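Local coordinates for protein HMG-CoA Lyase (Bacillus subtilis subsp. subtilis, PDB 1YDO) that is of unknown function in detail but belongs by family to the HMGL-like proteins, whose fold is a TIM barrel of eight parallel strands wrapped by helices, at residues Arg161-Leu166 against Glu193-Arg198; Asn129-Gln132 against Thr137-Ala140; Val7-Val12 against Thr266-Glu271; Ala79-Gln84 against Glu88-Gly93; Ile45-Phe50 against Ile69-Gly74. All coordinates share one frame; numbering follows the deposited sequence.

Contact 1: residues Arg161-Leu166 against Glu193-Arg198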
# COMPACT_ATOMS: atom_id res chain seq x y z
N ARG A 161 -27.36 12.26 1.45
CA ARG A 161 -28.22 13.27 0.86
C ARG A 161 -27.93 13.38 -0.63
O ARG A 161 -28.77 13.04 -1.47
CB ARG A 161 -27.99 14.62 1.55
CG ARG A 161 -29.03 15.69 1.23
CD ARG A 161 -28.82 16.95 2.09
NE ARG A 161 -27.71 17.79 1.65
CZ ARG A 161 -27.71 18.55 0.56
NH1 ARG A 161 -26.64 19.29 0.26
NH2 ARG A 161 -28.78 18.59 -0.24
N LEU A 162 -26.73 13.85 -0.96
CA LEU A 162 -26.30 14.03 -2.35
C LEU A 162 -26.45 12.74 -3.14
O LEU A 162 -27.04 12.73 -4.22
CB LEU A 162 -24.84 14.49 -2.39
CG LEU A 162 -24.54 15.85 -1.77
CD1 LEU A 162 -23.03 16.11 -1.84
CD2 LEU A 162 -25.32 16.95 -2.50
N SER A 163 -25.92 11.65 -2.60
CA SER A 163 -26.01 10.36 -3.26
C SER A 163 -27.46 10.04 -3.66
O SER A 163 -27.69 9.53 -4.75
CB SER A 163 -25.46 9.28 -2.34
OG SER A 163 -24.12 9.57 -1.98
N GLU A 164 -28.42 10.34 -2.79
CA GLU A 164 -29.82 10.07 -3.12
C GLU A 164 -30.23 10.92 -4.31
O GLU A 164 -30.89 10.44 -5.24
CB GLU A 164 -30.74 10.34 -1.91
CG GLU A 164 -30.73 9.21 -0.86
CD GLU A 164 -32.12 8.88 -0.26
OE1 GLU A 164 -32.22 7.88 0.50
OE2 GLU A 164 -33.10 9.61 -0.54
N ALA A 165 -29.85 12.19 -4.29
CA ALA A 165 -30.18 13.05 -5.40
C ALA A 165 -29.54 12.49 -6.66
O ALA A 165 -30.22 12.23 -7.65
CB ALA A 165 -29.67 14.46 -5.14
N LEU A 166 -28.22 12.29 -6.63
CA LEU A 166 -27.54 11.78 -7.80
C LEU A 166 -28.24 10.58 -8.39
O LEU A 166 -28.50 10.52 -9.59
CB LEU A 166 -26.09 11.41 -7.47
CG LEU A 166 -25.06 12.53 -7.57
CD1 LEU A 166 -25.33 13.36 -8.82
CD2 LEU A 166 -25.11 13.41 -6.34
N GLU A 193 -21.07 1.12 5.11
CA GLU A 193 -22.12 0.48 5.88
C GLU A 193 -23.39 1.31 5.78
O GLU A 193 -24.47 0.77 5.58
CB GLU A 193 -21.70 0.39 7.35
CG GLU A 193 -22.55 -0.53 8.21
CD GLU A 193 -22.17 -2.00 8.05
OE1 GLU A 193 -22.69 -2.66 7.11
OE2 GLU A 193 -21.34 -2.50 8.86
N ALA A 194 -23.24 2.62 5.94
CA ALA A 194 -24.36 3.55 5.89
C ALA A 194 -24.88 3.74 4.47
O ALA A 194 -26.08 3.93 4.26
CB ALA A 194 -23.96 4.90 6.48
N LEU A 195 -23.98 3.70 3.50
CA LEU A 195 -24.37 3.85 2.10
C LEU A 195 -24.99 2.58 1.54
O LEU A 195 -26.13 2.60 1.06
CB LEU A 195 -23.16 4.26 1.24
CG LEU A 195 -22.72 5.73 1.30
CD1 LEU A 195 -21.36 5.87 0.67
CD2 LEU A 195 -23.73 6.63 0.59
N LEU A 196 -24.26 1.47 1.62
CA LEU A 196 -24.77 0.21 1.10
C LEU A 196 -26.15 -0.16 1.62
O LEU A 196 -26.85 -0.99 1.03
CB LEU A 196 -23.80 -0.94 1.38
CG LEU A 196 -22.53 -0.92 0.55
CD1 LEU A 196 -21.62 -2.05 0.98
CD2 LEU A 196 -22.88 -1.03 -0.93
N ALA A 197 -26.54 0.47 2.72
CA ALA A 197 -27.84 0.20 3.31
C ALA A 197 -28.92 1.09 2.70
O ALA A 197 -29.97 1.30 3.32
CB ALA A 197 -27.77 0.39 4.81
N ARG A 198 -28.70 1.60 1.50
CA ARG A 198 -29.69 2.47 0.87
C ARG A 198 -29.61 2.44 -0.65
O ARG A 198 -30.59 2.69 -1.34
CB ARG A 198 -29.49 3.91 1.35
CG ARG A 198 -30.76 4.74 1.31
CD ARG A 198 -30.64 5.94 2.24
NE ARG A 198 -29.90 5.58 3.46
CZ ARG A 198 -29.81 6.36 4.53
NH1 ARG A 198 -30.41 7.55 4.54
NH2 ARG A 198 -29.09 5.96 5.57
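S163 and L195, like E164 and R198, bring their CA atoms to 8.6 Å of each other, which puts 161-166 and the end of 193-198 side by side. The first segment belongs to helix 156-169 and the second to the end of helix 185-196, with R198 lying just past it; these are consecutive helices on the outer wall of the TIM barrel, with strand 174-177 between them in the chain. S163 and L195 are buried, E164 and R198 exposed. In the buried part, L195 points its CD2 methyl at OG of S163, 3.9 Å away; this is simple packing, because the hydroxyl is hydrogen-bonded one turn back to the carbonyl O of V159. The same two side chains reach down to the strand, S163 against L174 and L195 against L176, while L195 also packs on V159 and I160. F199, next after the second segment, lies against both S163 and E164. On the exposed side, the side chains of E164 and R198 cross at about a right angle. R198 starts with CG anti to its backbone N (chi1 -153°) and bends at chi3; its CG and CD are the atoms nearest OE1 of E164. The two charges would be expected to attract, but the pair falls short of a salt bridge: OE1 of E164 is 4.4 Å from NE of R198. OE1 lies at the edge of the R198 guanidinium, near its plane, while the E164 carboxylate itself is turned 84° to that plane.

Contact 2: residues Asn129-Gln132 against Thr137-Ala140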
# COMPACT_ATOMS: atom_id res chain seq x y z
N ASN A 129 -29.51 14.39 -17.81
CA ASN A 129 -30.72 14.24 -18.61
C ASN A 129 -30.42 14.29 -20.11
O ASN A 129 -30.87 13.44 -20.88
CB ASN A 129 -31.73 15.33 -18.21
CG ASN A 129 -33.12 15.11 -18.81
OD1 ASN A 129 -33.36 15.46 -19.97
ND2 ASN A 129 -34.04 14.54 -18.02
N ASP A 130 -29.65 15.30 -20.52
CA ASP A 130 -29.30 15.45 -21.93
C ASP A 130 -28.35 14.34 -22.40
O ASP A 130 -28.41 13.89 -23.56
CB ASP A 130 -28.65 16.82 -22.19
CG ASP A 130 -29.55 17.99 -21.82
OD1 ASP A 130 -30.80 17.81 -21.80
OD2 ASP A 130 -29.01 19.10 -21.59
N ALA A 131 -27.48 13.91 -21.51
CA ALA A 131 -26.54 12.86 -21.85
C ALA A 131 -27.28 11.58 -22.21
O ALA A 131 -27.10 11.04 -23.29
CB ALA A 131 -25.61 12.61 -20.70
N GLN A 132 -28.12 11.11 -21.29
CA GLN A 132 -28.87 9.88 -21.52
C GLN A 132 -29.76 10.00 -22.74
O GLN A 132 -29.87 9.08 -23.55
CB GLN A 132 -29.71 9.55 -20.28
CG GLN A 132 -28.88 9.49 -19.00
CD GLN A 132 -29.60 8.85 -17.81
OE1 GLN A 132 -30.73 9.21 -17.48
NE2 GLN A 132 -28.92 7.91 -17.16
N THR A 137 -24.37 6.53 -21.59
CA THR A 137 -24.43 6.10 -20.19
C THR A 137 -23.75 7.13 -19.31
O THR A 137 -22.72 7.69 -19.68
CB THR A 137 -23.73 4.77 -20.03
OG1 THR A 137 -22.41 4.87 -20.58
CG2 THR A 137 -24.50 3.69 -20.77
N THR A 138 -24.33 7.40 -18.15
CA THR A 138 -23.76 8.40 -17.27
C THR A 138 -23.21 7.81 -15.99
O THR A 138 -23.66 6.77 -15.52
CB THR A 138 -24.79 9.46 -16.88
OG1 THR A 138 -25.84 8.84 -16.13
CG2 THR A 138 -25.35 10.14 -18.12
N ARG A 139 -22.25 8.53 -15.42
CA ARG A 139 -21.60 8.13 -14.18
C ARG A 139 -21.27 9.40 -13.41
O ARG A 139 -20.84 10.38 -14.00
CB ARG A 139 -20.31 7.39 -14.51
CG ARG A 139 -19.61 6.84 -13.31
CD ARG A 139 -18.17 6.57 -13.65
NE ARG A 139 -17.54 5.72 -12.67
CZ ARG A 139 -16.23 5.55 -12.56
NH1 ARG A 139 -15.42 6.21 -13.38
NH2 ARG A 139 -15.76 4.72 -11.64
N ALA A 140 -21.46 9.36 -12.09
CA ALA A 140 -21.19 10.51 -11.24
C ALA A 140 -19.94 10.30 -10.39
O ALA A 140 -19.66 9.20 -9.90
CB ALA A 140 -22.40 10.80 -10.34
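T138 meets the helix with both branches of its side chain. Its CG2 methyl sits 3.6 Å from CB of A131 and 3.7 Å from CG of Q132, so it nestles between a helix methyl and the first methylene beyond CB of the glutamine. Its hydroxyl faces the end of that same glutamine, OG1 of T138 lying 3.4 Å from NE2 of Q132. The two side chains cross at about a right angle. Q132 starts with CG anti to its own carbonyl carbon (chi1 -54°) and then runs extended, which brings the amide to the T138 hydroxyl. Both polar ends have firmer partners just outside: OG1 of T138 is hydrogen-bonded to OD1 of N128, one residue before 129-132, and NE2 of Q132 to the carbonyl O of G170. In the TIM barrel this is where helix 117-133 hands over to strand 137-143 through a short turn, and T138 is one of the strand residues that face outward, here toward the helix. The methyl of A131 also touches L87 of helix 84-93, and T138 packs against I171 while its backbone pairs with S172, so the neighbouring units close in around the threonine. The next strand residue, R139, takes the other direction, into the barrel, where its NH2 forms a salt bridge with OD2 of D231.

Contact 3: residues Val7-Val12 against Thr266-Glu271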
# COMPACT_ATOMS: atom_id res chain seq x y z
N VAL A 7 -14.31 -8.57 -10.27
CA VAL A 7 -14.37 -7.16 -9.93
C VAL A 7 -13.91 -6.31 -11.08
O VAL A 7 -12.81 -6.49 -11.57
CB VAL A 7 -13.50 -6.86 -8.73
CG1 VAL A 7 -13.24 -5.37 -8.64
CG2 VAL A 7 -14.20 -7.33 -7.46
N THR A 8 -14.76 -5.37 -11.49
CA THR A 8 -14.44 -4.48 -12.59
C THR A 8 -13.67 -3.24 -12.15
O THR A 8 -14.14 -2.47 -11.31
CB THR A 8 -15.71 -4.05 -13.33
OG1 THR A 8 -16.83 -4.14 -12.44
CG2 THR A 8 -15.96 -4.96 -14.53
N ILE A 9 -12.49 -3.06 -12.73
CA ILE A 9 -11.64 -1.92 -12.42
C ILE A 9 -11.65 -0.94 -13.59
O ILE A 9 -11.51 -1.33 -14.75
CB ILE A 9 -10.18 -2.31 -12.18
CG1 ILE A 9 -9.55 -2.73 -13.48
CG2 ILE A 9 -10.08 -3.44 -11.17
CD1 ILE A 9 -8.08 -2.58 -13.45
N LYS A 10 -11.79 0.35 -13.28
CA LYS A 10 -11.82 1.39 -14.30
C LYS A 10 -10.55 2.25 -14.34
O LYS A 10 -10.13 2.79 -13.33
CB LYS A 10 -13.06 2.26 -14.07
CG LYS A 10 -14.34 1.43 -14.03
CD LYS A 10 -15.58 2.28 -14.19
CE LYS A 10 -16.81 1.41 -14.36
NZ LYS A 10 -18.03 2.24 -14.53
N GLU A 11 -9.95 2.35 -15.52
CA GLU A 11 -8.74 3.14 -15.70
C GLU A 11 -9.08 4.62 -15.88
O GLU A 11 -9.93 4.96 -16.70
CB GLU A 11 -7.99 2.65 -16.94
CG GLU A 11 -6.76 3.48 -17.26
CD GLU A 11 -5.71 3.41 -16.17
OE1 GLU A 11 -5.01 4.42 -15.95
OE2 GLU A 11 -5.56 2.33 -15.54
N VAL A 12 -8.42 5.49 -15.12
CA VAL A 12 -8.65 6.94 -15.25
C VAL A 12 -7.33 7.68 -15.39
O VAL A 12 -7.27 8.90 -15.19
CB VAL A 12 -9.41 7.54 -14.04
CG1 VAL A 12 -10.80 6.96 -13.96
CG2 VAL A 12 -8.65 7.29 -12.74
N THR A 266 -10.27 -9.98 -13.06
CA THR A 266 -10.34 -8.59 -13.48
C THR A 266 -10.27 -8.56 -15.01
O THR A 266 -10.41 -7.51 -15.63
CB THR A 266 -9.16 -7.76 -12.92
OG1 THR A 266 -7.95 -8.12 -13.61
CG2 THR A 266 -8.99 -8.01 -11.43
N ASN A 267 -10.03 -9.71 -15.60
CA ASN A 267 -9.93 -9.80 -17.04
C ASN A 267 -8.89 -8.87 -17.61
O ASN A 267 -8.91 -8.54 -18.80
CB ASN A 267 -11.28 -9.51 -17.71
CG ASN A 267 -12.32 -10.58 -17.43
OD1 ASN A 267 -12.04 -11.79 -17.50
ND2 ASN A 267 -13.54 -10.15 -17.12
N VAL A 268 -7.97 -8.43 -16.76
CA VAL A 268 -6.91 -7.55 -17.21
C VAL A 268 -5.59 -8.31 -17.28
O VAL A 268 -5.16 -8.92 -16.31
CB VAL A 268 -6.73 -6.37 -16.26
CG1 VAL A 268 -5.64 -5.45 -16.77
CG2 VAL A 268 -8.04 -5.61 -16.18
N LYS A 269 -4.95 -8.29 -18.45
CA LYS A 269 -3.68 -8.97 -18.61
C LYS A 269 -2.58 -8.08 -18.05
O LYS A 269 -1.98 -7.27 -18.77
CB LYS A 269 -3.45 -9.27 -20.08
CG LYS A 269 -4.60 -10.07 -20.69
CD LYS A 269 -4.83 -9.71 -22.16
CE LYS A 269 -6.14 -10.31 -22.67
NZ LYS A 269 -6.52 -9.82 -24.04
N LEU A 270 -2.33 -8.24 -16.75
CA LEU A 270 -1.33 -7.46 -16.02
C LEU A 270 -0.05 -7.20 -16.81
O LEU A 270 0.42 -6.06 -16.89
CB LEU A 270 -1.00 -8.17 -14.70
CG LEU A 270 -0.14 -7.40 -13.70
CD1 LEU A 270 -0.75 -6.03 -13.43
CD2 LEU A 270 -0.02 -8.21 -12.42
N GLU A 271 0.52 -8.26 -17.37
CA GLU A 271 1.74 -8.15 -18.16
C GLU A 271 1.64 -6.95 -19.10
O GLU A 271 2.48 -6.04 -19.08
CB GLU A 271 1.94 -9.44 -18.96
CG GLU A 271 3.29 -9.55 -19.68
CD GLU A 271 3.22 -9.09 -21.14
OE1 GLU A 271 4.29 -9.01 -21.80
OE2 GLU A 271 2.09 -8.82 -21.62
O HOH W 1 -12.32 -4.91 -14.71
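I9 and V268 meet methyl to methyl, CD1 of I9 lying 4.1 Å from CG2 of V268, with the two side chains slanted across each other. With CG1 of the isoleucine between its backbone N and carbonyl carbon (chi1 71°) and chi2 near anti, CD1 lies toward V268. V268 presents CG2 while its CG1 stands anti to the backbone N. T266 works differently: its CB and CG2 lie against the carbonyl O of V7, each at 4.1 Å, and the CA of T266 comes to 3.8 Å from that same oxygen. Strand 8-11 is the first strand of the TIM barrel, and 266-271 is the late turn leading into helix 270-284, so the first strand packs against the turn that follows helix 252-261. V256 of that helix packs on both I9 and T266. A water spans the backbones, accepting from N of I9 at 2.7 Å and reaching O of T266 only weakly, at 3.4 Å. Within the turn, OG1 of T266 accepts from N of V268 at 3.2 Å, an ST turn, although the position of that nitrogen is less certain.

Contact 4: residues Ala79-Gln84 against Glu88-Gly93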
# COMPACT_ATOMS: atom_id res chain seq x y z
N ALA A 79 -15.42 10.12 -20.68
CA ALA A 79 -14.74 11.40 -20.54
C ALA A 79 -15.44 12.22 -19.48
O ALA A 79 -16.63 12.06 -19.22
CB ALA A 79 -14.76 12.12 -21.84
N LEU A 80 -14.69 13.11 -18.85
CA LEU A 80 -15.28 13.94 -17.84
C LEU A 80 -16.09 15.03 -18.54
O LEU A 80 -15.60 15.65 -19.48
CB LEU A 80 -14.19 14.58 -17.00
CG LEU A 80 -14.66 14.99 -15.61
CD1 LEU A 80 -14.95 13.75 -14.79
CD2 LEU A 80 -13.60 15.81 -14.95
N VAL A 81 -17.32 15.26 -18.10
CA VAL A 81 -18.14 16.30 -18.71
C VAL A 81 -18.60 17.30 -17.66
O VAL A 81 -19.40 16.97 -16.80
CB VAL A 81 -19.36 15.71 -19.42
CG1 VAL A 81 -20.23 16.83 -20.03
CG2 VAL A 81 -18.91 14.75 -20.50
N PRO A 82 -18.12 18.54 -17.76
CA PRO A 82 -18.46 19.60 -16.81
C PRO A 82 -19.87 20.15 -16.91
O PRO A 82 -20.46 20.52 -15.90
CB PRO A 82 -17.41 20.66 -17.11
CG PRO A 82 -17.32 20.56 -18.62
CD PRO A 82 -17.29 19.06 -18.86
N ASN A 83 -20.40 20.21 -18.13
CA ASN A 83 -21.75 20.75 -18.36
C ASN A 83 -22.22 20.53 -19.80
O ASN A 83 -21.49 19.97 -20.62
CB ASN A 83 -21.77 22.23 -18.00
CG ASN A 83 -20.54 22.97 -18.50
OD1 ASN A 83 -19.94 23.78 -17.78
ND2 ASN A 83 -20.16 22.72 -19.76
N GLN A 84 -23.43 20.98 -20.10
CA GLN A 84 -24.02 20.81 -21.43
C GLN A 84 -23.07 21.15 -22.58
O GLN A 84 -22.93 20.37 -23.53
CB GLN A 84 -25.31 21.64 -21.55
CG GLN A 84 -26.50 21.00 -20.81
CD GLN A 84 -27.32 22.01 -20.01
OE1 GLN A 84 -26.77 22.82 -19.25
NE2 GLN A 84 -28.65 21.97 -20.17
N GLU A 88 -21.64 18.52 -25.30
CA GLU A 88 -21.73 18.72 -26.74
C GLU A 88 -20.44 18.22 -27.38
O GLU A 88 -20.47 17.37 -28.27
CB GLU A 88 -21.90 20.20 -27.06
CG GLU A 88 -22.44 20.46 -28.46
CD GLU A 88 -23.88 20.02 -28.59
OE1 GLU A 88 -24.77 20.66 -27.98
OE2 GLU A 88 -24.14 19.01 -29.30
N ASN A 89 -19.31 18.74 -26.92
CA ASN A 89 -18.03 18.34 -27.47
C ASN A 89 -17.78 16.85 -27.30
O ASN A 89 -17.28 16.18 -28.20
CB ASN A 89 -16.92 19.14 -26.79
CG ASN A 89 -17.04 20.63 -27.03
OD1 ASN A 89 -16.33 21.43 -26.42
ND2 ASN A 89 -17.94 21.01 -27.94
N ALA A 90 -18.14 16.32 -26.13
CA ALA A 90 -17.96 14.91 -25.84
C ALA A 90 -18.72 14.08 -26.85
O ALA A 90 -18.25 13.02 -27.30
CB ALA A 90 -18.44 14.60 -24.44
N LEU A 91 -19.91 14.56 -27.22
CA LEU A 91 -20.76 13.87 -28.20
C LEU A 91 -20.06 13.77 -29.54
O LEU A 91 -20.16 12.76 -30.23
CB LEU A 91 -22.09 14.61 -28.35
CG LEU A 91 -23.26 14.08 -27.51
CD1 LEU A 91 -22.84 13.80 -26.08
CD2 LEU A 91 -24.38 15.09 -27.55
N GLU A 92 -19.36 14.84 -29.91
CA GLU A 92 -18.65 14.85 -31.16
C GLU A 92 -17.43 13.96 -31.08
O GLU A 92 -17.00 13.39 -32.08
CB GLU A 92 -18.23 16.26 -31.52
CG GLU A 92 -17.25 16.33 -32.66
CD GLU A 92 -17.03 17.74 -33.15
OE1 GLU A 92 -16.05 17.97 -33.91
OE2 GLU A 92 -17.83 18.63 -32.77
N GLY A 93 -16.87 13.84 -29.88
CA GLY A 93 -15.69 13.00 -29.69
C GLY A 93 -16.01 11.51 -29.79
O GLY A 93 -15.12 10.69 -30.05
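V81 and A90 form the close-packed half of this contact: CG2 of V81 lies 4.0 Å from CB of A90, and both residues are buried. The valine has CG1 anti to its backbone N (chi1 179°), which leaves CG2 as the methyl that looks at the helix. CB of A90 points toward V81, just past the end of strand 76-80. F50 shares this side, touching both A90 and the methyl of A79, and V81 also packs on A98 of the next strand, so the apolar patch continues past the two segments.

The outer half is held by backbone instead. N of E88 donates to O of Q84 at 2.9 Å, the ordinary i to i+4 bond of the first helical turn, with an N-H...O angle of 143°. CB of E88 adds a light touch, 3.7 Å from that same O of Q84. Beyond CB the glutamate bends at chi2 on the exposed side, and the Q84 side chain leads off from the contact too; between them no side-chain atoms meet. N83 occupies the N-cap position, where the chain turns from strand to helix. The link after strand 76-80 and the helix that follows it pack together, the first half of the beta-alpha-beta unit formed by strand 76-80, helix 84-93 and strand 97-103, the repeating element of a TIM barrel.

Contact 5: residues Ile45-Phe50 against Ile69-Gly74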
# COMPACT_ATOMS: atom_id res chain seq x y z
N ILE A 45 -12.19 3.13 -19.87
CA ILE A 45 -11.08 4.07 -19.86
C ILE A 45 -11.51 5.51 -20.06
O ILE A 45 -12.07 5.84 -21.09
CB ILE A 45 -10.12 3.77 -21.01
CG1 ILE A 45 -9.67 2.32 -20.98
CG2 ILE A 45 -8.95 4.71 -20.93
CD1 ILE A 45 -8.68 2.01 -22.08
N GLU A 46 -11.26 6.38 -19.08
CA GLU A 46 -11.61 7.78 -19.28
C GLU A 46 -10.51 8.40 -20.14
O GLU A 46 -9.51 8.86 -19.62
CB GLU A 46 -11.65 8.53 -17.97
CG GLU A 46 -12.79 8.15 -17.10
CD GLU A 46 -13.05 9.19 -16.02
OE1 GLU A 46 -13.89 8.92 -15.13
OE2 GLU A 46 -12.42 10.27 -16.06
N ILE A 47 -10.71 8.41 -21.45
CA ILE A 47 -9.70 8.94 -22.36
C ILE A 47 -9.30 10.39 -22.10
O ILE A 47 -8.15 10.76 -22.31
CB ILE A 47 -10.16 8.83 -23.80
CG1 ILE A 47 -11.46 9.60 -23.99
CG2 ILE A 47 -10.36 7.37 -24.17
CD1 ILE A 47 -11.92 9.67 -25.43
N THR A 48 -10.24 11.22 -21.65
CA THR A 48 -9.92 12.62 -21.41
C THR A 48 -11.03 13.38 -20.69
O THR A 48 -12.06 12.80 -20.32
CB THR A 48 -9.68 13.36 -22.72
OG1 THR A 48 -9.37 14.73 -22.45
CG2 THR A 48 -10.93 13.29 -23.58
N SER A 49 -10.82 14.68 -20.51
CA SER A 49 -11.79 15.56 -19.86
C SER A 49 -12.16 16.71 -20.77
O SER A 49 -11.30 17.29 -21.44
CB SER A 49 -11.21 16.13 -18.56
OG SER A 49 -11.94 17.26 -18.12
N PHE A 50 -13.45 17.03 -20.81
CA PHE A 50 -13.92 18.12 -21.65
C PHE A 50 -14.17 19.39 -20.87
O PHE A 50 -15.08 20.16 -21.19
CB PHE A 50 -15.18 17.71 -22.42
CG PHE A 50 -14.90 16.77 -23.54
CD1 PHE A 50 -14.99 15.40 -23.35
CD2 PHE A 50 -14.48 17.24 -24.77
CE1 PHE A 50 -14.66 14.52 -24.39
CE2 PHE A 50 -14.15 16.37 -25.80
CZ PHE A 50 -14.23 15.01 -25.61
N ILE A 69 -7.82 7.85 -30.72
CA ILE A 69 -7.71 6.51 -30.16
C ILE A 69 -8.22 5.42 -31.11
O ILE A 69 -9.02 5.69 -32.01
CB ILE A 69 -8.50 6.38 -28.85
CG1 ILE A 69 -10.00 6.52 -29.12
CG2 ILE A 69 -8.03 7.43 -27.86
CD1 ILE A 69 -10.88 6.06 -27.98
N ASP A 70 -7.76 4.20 -30.89
CA ASP A 70 -8.17 3.07 -31.71
C ASP A 70 -9.62 2.67 -31.44
O ASP A 70 -10.35 2.30 -32.35
CB ASP A 70 -7.26 1.87 -31.47
CG ASP A 70 -5.97 1.98 -32.20
OD1 ASP A 70 -5.02 1.25 -31.82
OD2 ASP A 70 -5.90 2.79 -33.16
N ARG A 71 -10.02 2.74 -30.18
CA ARG A 71 -11.39 2.38 -29.81
C ARG A 71 -11.68 0.91 -30.10
O ARG A 71 -12.12 0.54 -31.19
CB ARG A 71 -12.37 3.29 -30.57
CG ARG A 71 -13.73 3.33 -29.94
CD ARG A 71 -14.41 4.66 -30.13
NE ARG A 71 -13.67 5.78 -29.55
CZ ARG A 71 -14.24 6.92 -29.17
NH1 ARG A 71 -13.52 7.91 -28.65
NH2 ARG A 71 -15.55 7.07 -29.27
N GLU A 72 -11.43 0.07 -29.10
CA GLU A 72 -11.63 -1.37 -29.20
C GLU A 72 -13.03 -1.76 -28.76
O GLU A 72 -13.70 -1.01 -28.04
CB GLU A 72 -10.62 -2.10 -28.32
CG GLU A 72 -9.18 -1.70 -28.59
CD GLU A 72 -8.55 -2.46 -29.74
OE1 GLU A 72 -7.58 -1.94 -30.35
OE2 GLU A 72 -9.02 -3.59 -30.01
N LYS A 73 -13.46 -2.95 -29.17
CA LYS A 73 -14.77 -3.46 -28.82
C LYS A 73 -14.81 -4.02 -27.40
O LYS A 73 -13.85 -4.61 -26.92
CB LYS A 73 -15.20 -4.53 -29.83
CG LYS A 73 -14.05 -5.17 -30.59
CD LYS A 73 -13.08 -5.87 -29.65
CE LYS A 73 -11.71 -6.04 -30.29
NZ LYS A 73 -11.13 -4.71 -30.63
N GLY A 74 -15.94 -3.81 -26.74
CA GLY A 74 -16.09 -4.27 -25.38
C GLY A 74 -15.46 -3.29 -24.42
O GLY A 74 -15.46 -3.51 -23.20
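I47 supplies the strand side of the contact and touches two residues of the loop, I69 and R71. The apolar part comes first: CG2 of I47 is 4.1 Å from CD1 of I69, and the two side chains cross at about a right angle, each with CG1 set between its backbone N and carbonyl carbon. The other end of I47 serves the arginine, its CD1 methyl lying 4.0 Å from NH1 of R71 at an oblique angle to the guanidinium plane. That contact is between a methyl and a charged group, so it is packing alone. R71 leaves with CG anti to its backbone N (chi1 -161°) and bends at chi2 and chi3, bringing the guanidinium back beside I69, whose CG1 lies at its edge, in plane. Polar bonding is left to the surroundings: NH2 of R71 is weakly hydrogen-bonded to O of G94, and N of E72 binds OH of Y77. Two loop carboxylates, D70 and E72, form salt bridges to NH1 of R39, just after helix 27-38. Around this, A66 of helix 62-68 and I95 pack on I47, I34 of helix 27-38 packs on I69, and Y77 touches both isoleucines; the loop runs from helix 62-68 to strand 76-80, its I69 and R71 packed on I47 of strand 44-49.

Overall arrangement
Contacts 2 to 5 all reach the same closed sheet, while contact 1 lies between two of the surrounding helices. Contacts 4 and 5 sit on neighbouring strands: N of F50 is 2.9 Å from O of L80, and N of L80 is 3.0 Å from O of T48. Contacts 3 and 5 meet at the seam of the barrel, N of E46 lying 3.1 Å from O of E11. Contacts 2 and 4, with centres about 10 Å apart, join on the outside through OD2 of D130 and NE2 of Q84, at 3.2 Å. Contact 2 also brushes contact 1, with CB of A140 4.2 Å from CD1 of L166. Contacts 1 and 5 lie about 29 Å apart, centre to centre, on opposite sides of the chain's centre.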